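Acetylxylan esterase A (Aspergillus awamori, PDB 5X6S) removes acetyl side groups from the backbone of acetylated xylans, acting as a secreted serine esterase of carbohydrate esterase family 1. Local coordinates at residues Trp76-Gln81 against Gly148-Asn153. Sequence-based numbering, arbitrary orientation.
Sequences WDVSSQ and GCFYSN. With NAG (2-acetamido-2-deoxy-beta-D-glucopyranose), chain C.
One direct hydrogen bond joins loop 76-81 to loop 148-153: S152 N donates to S79 O at 3.1 Å, in the carbonyl plane and on a lone pair. Water 2 lies 2.8 Å from S79 O and 2.7 Å from S152 O, within hydrogen-bonding distance of both. Water 1 donates to V78 O at 2.6 Å and accepts from F150 N, so it links V78 to the type I turn G148-Y151. Beside it, V78 CG2 lies 3.7 Å from F150 CB and meets the ring obliquely. S79 CB sits tightly on F150 O, at 3.0 Å. Q81, an exposed residue, is bent at chi2 (-54°), and its OE1 reaches the edge of the Y151 ring, 3.4 Å from CE1.

D77 shapes loop 76-81 as an Asx turn. Its OD1 takes S80 N on the syn lone pair and S79 N from above the carboxylate plane. S79 OG bonds to Q156 O and G159 N, and S152 OG to Q156 N. On the far side, the glycan NAG bridges C149 O, through O6, and N153 N, through O7. C149 is disulfide-bonded to C164.

The loops follow strands 63-68 and 138-142 of the alpha/beta-hydrolase sheet. V78 and F150 both pack on M123 of helix 120-131, which follows the probable nucleophile S119.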
loop_
_atom_site.group_PDB
_atom_site.type_symbol
_atom_site.label_atom_id
_atom_site.label_comp_id
_atom_site.label_asym_id
_atom_site.label_seq_id
_atom_site.Cartn_x
_atom_site.Cartn_y
_atom_site.Cartn_z
ATOM N N TRP A 76 -1.754 1.033 -25.635
ATOM C CA TRP A 76 -0.769 1.139 -24.554
ATOM C C TRP A 76 0.531 0.387 -24.787
ATOM O O TRP A 76 0.529 -0.688 -25.333
ATOM C CB TRP A 76 -1.413 0.693 -23.235
ATOM C CG TRP A 76 -2.467 1.686 -22.794
ATOM C CD1 TRP A 76 -3.829 1.607 -22.987
ATOM C CD2 TRP A 76 -2.214 2.975 -22.194
ATOM N NE1 TRP A 76 -4.434 2.776 -22.505
ATOM C CE2 TRP A 76 -3.473 3.620 -22.023
ATOM C CE3 TRP A 76 -1.041 3.643 -21.796
ATOM C CZ2 TRP A 76 -3.592 4.871 -21.426
ATOM C CZ3 TRP A 76 -1.154 4.891 -21.189
ATOM C CH2 TRP A 76 -2.436 5.498 -21.030
ATOM N N ASP A 77 1.661 0.961 -24.351
ATOM C CA ASP A 77 2.911 0.196 -24.257
ATOM C C ASP A 77 2.802 -0.832 -23.126
ATOM O O ASP A 77 2.843 -0.488 -21.925
ATOM C CB ASP A 77 4.136 1.105 -24.051
ATOM C CG ASP A 77 5.437 0.327 -23.979
ATOM O OD1 ASP A 77 5.452 -0.866 -24.421
ATOM O OD2 ASP A 77 6.433 0.897 -23.439
ATOM N N VAL A 78 2.605 -2.077 -23.528
ATOM C CA VAL A 78 2.613 -3.235 -22.617
ATOM C C VAL A 78 3.700 -4.279 -23.067
ATOM O O VAL A 78 3.636 -5.488 -22.722
ATOM C CB VAL A 78 1.210 -3.847 -22.442
ATOM C CG1 VAL A 78 0.317 -2.891 -21.635
ATOM C CG2 VAL A 78 0.581 -4.191 -23.810
ATOM N N SER A 79 4.715 -3.763 -23.787
ATOM C CA SER A 79 5.746 -4.589 -24.423
ATOM C C SER A 79 7.197 -4.294 -24.057
ATOM O O SER A 79 8.018 -5.196 -24.056
ATOM C CB SER A 79 5.577 -4.528 -25.939
ATOM O OG SER A 79 5.751 -3.233 -26.470
ATOM N N SER A 80 7.519 -3.030 -23.794
ATOM C CA SER A 80 8.898 -2.623 -23.531
ATOM C C SER A 80 9.375 -3.091 -22.154
ATOM O O SER A 80 8.572 -3.299 -21.236
ATOM C CB SER A 80 9.037 -1.104 -23.662
ATOM O OG SER A 80 8.463 -0.472 -22.482
ATOM N N GLN A 81 10.687 -3.214 -21.970
ATOM C CA GLN A 81 11.229 -3.477 -20.637
ATOM C C GLN A 81 10.877 -2.318 -19.662
ATOM O O GLN A 81 10.609 -2.527 -18.511
ATOM C CB GLN A 81 12.755 -3.632 -20.710
ATOM C CG GLN A 81 13.208 -4.921 -21.400
ATOM C CD GLN A 81 12.572 -6.125 -20.751
ATOM O OE1 GLN A 81 11.623 -6.694 -21.285
ATOM N NE2 GLN A 81 13.028 -6.456 -19.551
ATOM N N GLY A 148 2.844 -9.453 -19.364
ATOM C CA GLY A 148 4.030 -9.921 -20.053
ATOM C C GLY A 148 3.715 -10.782 -21.256
ATOM O O GLY A 148 4.618 -11.198 -21.926
ATOM N N CYS A 149 2.437 -11.009 -21.560
ATOM C CA CYS A 149 2.053 -11.680 -22.812
ATOM C C CYS A 149 2.400 -10.844 -24.046
ATOM O O CYS A 149 2.664 -11.385 -25.132
ATOM C CB CYS A 149 0.562 -12.055 -22.760
ATOM S SG CYS A 149 0.003 -13.305 -23.981
ATOM N N PHE A 150 2.421 -9.507 -23.899
ATOM C CA PHE A 150 2.794 -8.639 -25.011
ATOM C C PHE A 150 4.254 -8.247 -24.988
ATOM O O PHE A 150 4.681 -7.398 -25.783
ATOM C CB PHE A 150 1.905 -7.376 -25.120
ATOM C CG PHE A 150 0.817 -7.469 -26.162
ATOM C CD1 PHE A 150 0.101 -8.665 -26.364
ATOM C CD2 PHE A 150 0.473 -6.351 -26.926
ATOM C CE1 PHE A 150 -0.925 -8.730 -27.299
ATOM C CE2 PHE A 150 -0.570 -6.403 -27.852
ATOM C CZ PHE A 150 -1.267 -7.614 -28.045
ATOM N N TYR A 151 5.010 -8.866 -24.104
ATOM C CA TYR A 151 6.492 -8.770 -24.150
ATOM C C TYR A 151 6.994 -8.689 -25.590
ATOM O O TYR A 151 6.575 -9.465 -26.471
ATOM C CB TYR A 151 7.099 -9.979 -23.440
ATOM C CG TYR A 151 8.589 -10.135 -23.594
ATOM C CD1 TYR A 151 9.484 -9.426 -22.777
ATOM C CD2 TYR A 151 9.118 -11.027 -24.554
ATOM C CE1 TYR A 151 10.858 -9.606 -22.896
ATOM C CE2 TYR A 151 10.477 -11.201 -24.704
ATOM C CZ TYR A 151 11.345 -10.516 -23.890
ATOM O OH TYR A 151 12.681 -10.724 -24.075
ATOM N N SER A 152 7.882 -7.734 -25.844
ATOM C CA SER A 152 8.580 -7.640 -27.124
ATOM C C SER A 152 10.001 -8.181 -26.973
ATOM O O SER A 152 10.801 -7.668 -26.168
ATOM C CB SER A 152 8.650 -6.218 -27.652
ATOM O OG SER A 152 9.651 -6.125 -28.630
ATOM N N ASN A 153 10.313 -9.221 -27.761
ATOM C CA ASN A 153 11.663 -9.778 -27.773
ATOM C C ASN A 153 12.736 -8.872 -28.363
ATOM O O ASN A 153 13.893 -9.238 -28.310
ATOM C CB ASN A 153 11.720 -11.210 -28.378
ATOM C CG ASN A 153 11.452 -11.260 -29.879
ATOM O OD1 ASN A 153 11.563 -10.283 -30.610
ATOM N ND2 ASN A 153 11.089 -12.440 -30.341
HETATM C C1 NAG C . 5.411 -12.438 -27.933
HETATM C C2 NAG C . 6.941 -12.402 -28.052
HETATM C C3 NAG C . 7.593 -13.666 -27.487
HETATM C C4 NAG C . 7.114 -13.958 -26.066
HETATM C C5 NAG C . 5.577 -13.887 -26.002
HETATM C C6 NAG C . 5.090 -13.963 -24.571
HETATM C C7 NAG C . 7.902 -11.269 -30.004
HETATM C C8 NAG C . 8.097 -11.299 -31.486
HETATM N N2 NAG C . 7.266 -12.280 -29.457
HETATM O O3 NAG C . 8.996 -13.495 -27.549
HETATM O O4 NAG C . 7.472 -15.235 -25.568
HETATM O O5 NAG C . 5.008 -12.728 -26.602
HETATM O O6 NAG C . 3.670 -13.937 -24.601
HETATM O O7 NAG C . 8.319 -10.296 -29.362
HETATM O O HOH W 1 2.214 -7.460 -21.697
HETATM O O HOH W 2 10.696 -6.029 -23.990
#